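Local coordinates for protein nuclear RNA export factor 2 (Drosophila melanogaster, PDB 6MRK) that acts with Panx, Piwi and Nxt1 in cotranscriptional transposon silencing in the ovary and may take part in mRNA export from the nucleus, at residues S111-D115 / Y127-L131; F26-R32 / L99-P103. One frame throughout, in Å; residues are numbered along the deposited sequence.

Interaction 1: S111-D115 / Y127-L131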
# COMPACT_ATOMS: atom_id res chain seq x y z
N SER A 111 1.73 17.42 2.05
CA SER A 111 0.88 16.60 2.94
C SER A 111 1.46 15.19 3.05
O SER A 111 0.94 14.41 3.87
CB SER A 111 -0.54 16.58 2.46
OG SER A 111 -0.73 15.65 1.40
N LEU A 112 2.50 14.89 2.27
CA LEU A 112 2.90 13.49 1.99
C LEU A 112 3.73 12.94 3.13
O LEU A 112 4.74 13.57 3.47
CB LEU A 112 3.72 13.43 0.70
CG LEU A 112 2.97 13.75 -0.59
CD1 LEU A 112 3.90 13.54 -1.76
CD2 LEU A 112 1.69 12.92 -0.74
N GLN A 113 3.36 11.76 3.62
CA GLN A 113 4.15 10.99 4.61
C GLN A 113 4.65 9.72 3.94
O GLN A 113 3.84 9.02 3.32
CB GLN A 113 3.32 10.75 5.86
CG GLN A 113 3.17 12.03 6.67
CD GLN A 113 2.29 11.88 7.88
OE1 GLN A 113 2.75 11.92 9.02
NE2 GLN A 113 1.00 11.72 7.62
N THR A 114 5.95 9.48 4.08
CA THR A 114 6.79 8.52 3.34
C THR A 114 7.14 7.38 4.29
O THR A 114 7.34 7.63 5.49
CB THR A 114 7.99 9.28 2.77
OG1 THR A 114 7.63 9.45 1.40
CG2 THR A 114 9.35 8.61 2.92
N ASP A 115 7.20 6.16 3.79
CA ASP A 115 7.77 5.02 4.54
C ASP A 115 8.56 4.17 3.55
O ASP A 115 7.92 3.45 2.80
CB ASP A 115 6.70 4.16 5.23
CG ASP A 115 5.90 4.88 6.30
OD1 ASP A 115 5.02 5.69 5.93
OD2 ASP A 115 6.17 4.64 7.51
N TYR A 127 6.16 3.45 0.42
CA TYR A 127 4.75 3.79 0.69
C TYR A 127 4.67 5.29 0.85
O TYR A 127 5.62 5.87 1.35
CB TYR A 127 4.22 3.10 1.96
CG TYR A 127 4.39 1.61 2.02
CD1 TYR A 127 4.36 0.81 0.89
CD2 TYR A 127 4.54 0.98 3.24
CE1 TYR A 127 4.48 -0.57 0.96
CE2 TYR A 127 4.64 -0.40 3.33
CZ TYR A 127 4.62 -1.18 2.19
OH TYR A 127 4.77 -2.53 2.29
N VAL A 128 3.59 5.89 0.38
CA VAL A 128 3.33 7.34 0.57
C VAL A 128 1.88 7.47 1.06
O VAL A 128 1.01 6.73 0.58
CB VAL A 128 3.62 8.12 -0.73
CG1 VAL A 128 2.61 7.81 -1.81
CG2 VAL A 128 3.68 9.61 -0.51
N ALA A 129 1.64 8.31 2.06
CA ALA A 129 0.29 8.68 2.53
C ALA A 129 0.15 10.18 2.33
O ALA A 129 1.06 10.94 2.74
CB ALA A 129 0.12 8.28 3.98
N GLY A 130 -0.92 10.63 1.69
CA GLY A 130 -1.06 12.07 1.43
C GLY A 130 -2.49 12.49 1.17
O GLY A 130 -3.43 11.73 1.53
N LEU A 131 -2.63 13.67 0.57
CA LEU A 131 -3.92 14.27 0.23
C LEU A 131 -3.82 14.72 -1.22
O LEU A 131 -2.76 15.28 -1.60
CB LEU A 131 -4.19 15.44 1.19
CG LEU A 131 -5.40 16.30 0.84
CD1 LEU A 131 -6.31 16.49 2.04
CD2 LEU A 131 -4.98 17.65 0.26
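L112 meets V128 on the side of the sheet that faces helix 12-27. The two side chains cross at a slant, with L112 CD2 3.9 Å from V128 CG2. CG of L112 stands beside its own backbone N (chi1 -68°), and CD2 also reaches the backbone of G130, 3.6 Å from its CA. F156 of strand 152-166 touches both L112 and V128, while L19 and L23 of helix 12-27 pack on V128 and L112 respectively.

Q113, A129, D115 and Y127 direct their side chains to the other side of the sheet. Q113 and A129 form a hydrogen-bonded pair, and so do D115 and Y127. The bond from Q113 N to A129 O is nearly straight, 172° at the hydrogen. From Y127 O, D115 N is 2.9 Å away and lies 32° off the carbonyl plane. The carboxylate of D115 turns to another protein chain, where it meets a basic and a polar side chain.

At the far end, S111 OG accepts a bent bond from L131 N at 2.9 Å. The hydroxyl also pairs with D108 O. The first torsion of S111 turns OG toward the opposite strand, where it also meets L131 CB.

The whole is an antiparallel beta hairpin, strands 104-119 and 123-135, in the curved sheet of an NTF2-like domain: one face carries a helix and the other meets a partner chain.

Interaction 2: F26-R32 / L99-P103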
# COMPACT_ATOMS: atom_id res chain seq x y z
N PHE A 26 1.51 11.27 -13.00
CA PHE A 26 0.17 10.63 -12.91
C PHE A 26 -0.88 11.73 -12.99
O PHE A 26 -1.92 11.50 -13.61
CB PHE A 26 0.03 9.80 -11.63
CG PHE A 26 -1.31 9.12 -11.50
CD1 PHE A 26 -1.55 7.92 -12.13
CD2 PHE A 26 -2.34 9.70 -10.77
CE1 PHE A 26 -2.79 7.30 -12.04
CE2 PHE A 26 -3.58 9.07 -10.67
CZ PHE A 26 -3.80 7.87 -11.31
N GLU A 27 -0.56 12.89 -12.42
CA GLU A 27 -1.48 14.04 -12.18
C GLU A 27 -2.34 14.32 -13.42
O GLU A 27 -3.58 14.15 -13.33
CB GLU A 27 -0.71 15.29 -11.72
CG GLU A 27 -0.23 15.16 -10.28
CD GLU A 27 0.08 16.43 -9.50
OE1 GLU A 27 0.19 17.51 -10.13
OE2 GLU A 27 0.21 16.34 -8.26
N ASN A 28 -1.71 14.73 -14.52
CA ASN A 28 -2.45 15.09 -15.76
C ASN A 28 -2.76 13.80 -16.53
O ASN A 28 -1.80 13.14 -17.00
CB ASN A 28 -1.71 16.15 -16.58
CG ASN A 28 -2.51 16.65 -17.77
OD1 ASN A 28 -3.49 16.03 -18.16
ND2 ASN A 28 -2.08 17.76 -18.34
N ASP A 29 -4.04 13.46 -16.64
CA ASP A 29 -4.54 12.18 -17.22
C ASP A 29 -4.29 12.15 -18.73
O ASP A 29 -4.27 11.04 -19.28
CB ASP A 29 -6.02 11.92 -16.89
CG ASP A 29 -6.98 13.07 -17.19
OD1 ASP A 29 -6.54 14.24 -17.17
OD2 ASP A 29 -8.17 12.77 -17.44
N GLU A 30 -4.10 13.31 -19.36
CA GLU A 30 -3.78 13.46 -20.81
C GLU A 30 -2.42 12.83 -21.15
O GLU A 30 -2.31 12.28 -22.26
CB GLU A 30 -3.75 14.94 -21.21
CG GLU A 30 -5.02 15.44 -21.88
CD GLU A 30 -4.80 16.75 -22.62
OE1 GLU A 30 -4.89 17.83 -21.97
OE2 GLU A 30 -4.51 16.68 -23.84
N PHE A 31 -1.42 12.93 -20.27
CA PHE A 31 -0.04 12.45 -20.53
C PHE A 31 0.28 11.28 -19.58
O PHE A 31 1.45 10.91 -19.39
CB PHE A 31 0.95 13.62 -20.43
CG PHE A 31 0.53 14.81 -21.26
CD1 PHE A 31 0.46 14.72 -22.65
CD2 PHE A 31 0.14 16.00 -20.66
CE1 PHE A 31 0.04 15.79 -23.41
CE2 PHE A 31 -0.28 17.08 -21.43
CZ PHE A 31 -0.33 16.97 -22.81
N ARG A 32 -0.77 10.66 -19.05
CA ARG A 32 -0.64 9.61 -18.02
C ARG A 32 -0.25 8.28 -18.65
O ARG A 32 0.27 7.42 -17.93
CB ARG A 32 -1.95 9.48 -17.26
CG ARG A 32 -1.83 8.56 -16.06
CD ARG A 32 -3.18 8.45 -15.43
NE ARG A 32 -3.54 9.67 -14.74
CZ ARG A 32 -4.76 9.94 -14.33
NH1 ARG A 32 -5.71 9.05 -14.57
NH2 ARG A 32 -5.04 11.07 -13.71
N LEU A 99 -5.49 2.80 -15.37
CA LEU A 99 -4.93 4.07 -14.85
C LEU A 99 -5.41 5.25 -15.69
O LEU A 99 -5.49 6.36 -15.15
CB LEU A 99 -3.40 3.97 -14.87
CG LEU A 99 -2.70 3.73 -13.53
CD1 LEU A 99 -3.39 2.67 -12.69
CD2 LEU A 99 -1.26 3.34 -13.76
N LEU A 100 -5.70 5.03 -16.97
CA LEU A 100 -6.12 6.10 -17.90
C LEU A 100 -7.61 6.43 -17.74
O LEU A 100 -8.06 7.43 -18.33
CB LEU A 100 -5.82 5.66 -19.33
CG LEU A 100 -4.34 5.71 -19.71
CD1 LEU A 100 -4.16 5.42 -21.18
CD2 LEU A 100 -3.74 7.06 -19.39
N GLN A 101 -8.34 5.61 -16.98
CA GLN A 101 -9.79 5.78 -16.75
C GLN A 101 -10.03 6.53 -15.45
O GLN A 101 -11.20 6.89 -15.19
CB GLN A 101 -10.47 4.43 -16.64
CG GLN A 101 -10.11 3.51 -17.78
CD GLN A 101 -11.00 2.30 -17.80
OE1 GLN A 101 -10.53 1.17 -17.79
NE2 GLN A 101 -12.30 2.53 -17.78
N LEU A 102 -8.99 6.70 -14.63
CA LEU A 102 -9.14 7.35 -13.31
C LEU A 102 -9.21 8.85 -13.56
O LEU A 102 -8.82 9.35 -14.61
CB LEU A 102 -7.99 6.94 -12.40
CG LEU A 102 -7.88 5.45 -12.13
CD1 LEU A 102 -6.67 5.16 -11.26
CD2 LEU A 102 -9.15 4.92 -11.47
N PRO A 103 -9.82 9.61 -12.63
CA PRO A 103 -9.90 11.05 -12.79
C PRO A 103 -8.54 11.74 -12.74
O PRO A 103 -7.58 11.18 -12.29
CB PRO A 103 -10.76 11.51 -11.61
CG PRO A 103 -10.68 10.37 -10.61
CD PRO A 103 -10.52 9.11 -11.44
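The chain leaves helix 12-27 and continues as loop or turn through 28-31, where it faces the irregular 99-103 segment; the nearest CA atoms, of D29 and L100, are 6.3 Å apart. In this NTF2-like domain the segment after helix 12-27 is thus joined to the loop between helix 92-99 and strand 104-119. Within 26-32, N28 OD1 accepts from E30 N, an Asx turn.

R32 carries the contact. Its CG is anti to the backbone N (chi1 -172°), and the chain bends at chi3 (-72°), which brings the guanidinium to F26 O at the helix end. NH1 bonds to L99 O at 2.8 Å, close to the line of that carbonyl. The same nitrogen reaches L102 O from well above its carbonyl plane. NH2 gives a bond to P103 O at 2.9 Å. NE turns to its own segment and bonds to F26 O at 2.7 Å. The acceptors lie near the guanidinium plane, so its rotation is fixed from several sides.

The two faces of the guanidinium are covered by D29 CB and, on the opposite face, by F26 CZ. The F26 ring in turn takes R32 NE over its centre. R158 makes a cation-pi contact with F26. L100 slides past R32 in the opposite direction, with CD2 3.7 Å from R32 CB. L99 and L102 approach the F26 ring at its edge and cross it at about a right angle. L99 CG is 3.9 Å from F26 CE1. L102 CD1 lies equally far, 3.9 Å, from F26 CZ.

Both contacts belong to the one NTF2-like domain, but they lie on opposite sides of the chain's centre, about 20 Å apart between centres, and do not touch. Each is partly buried. Interaction 1 joins two neighbouring strands, mainly through paired backbone bonds. Interaction 2 has no strand pairing; one buried arginine side chain gathers loop carbonyls instead, beside an aromatic and leucine cluster. The elements overlap: helix 12-27 covers one face of the hairpin and ends in 26-32, while 99-103 leads directly into strand 104-119. Their surroundings differ as well. Interaction 1 borders the other protein chain, whereas no other chain of the assembly touches interaction 2.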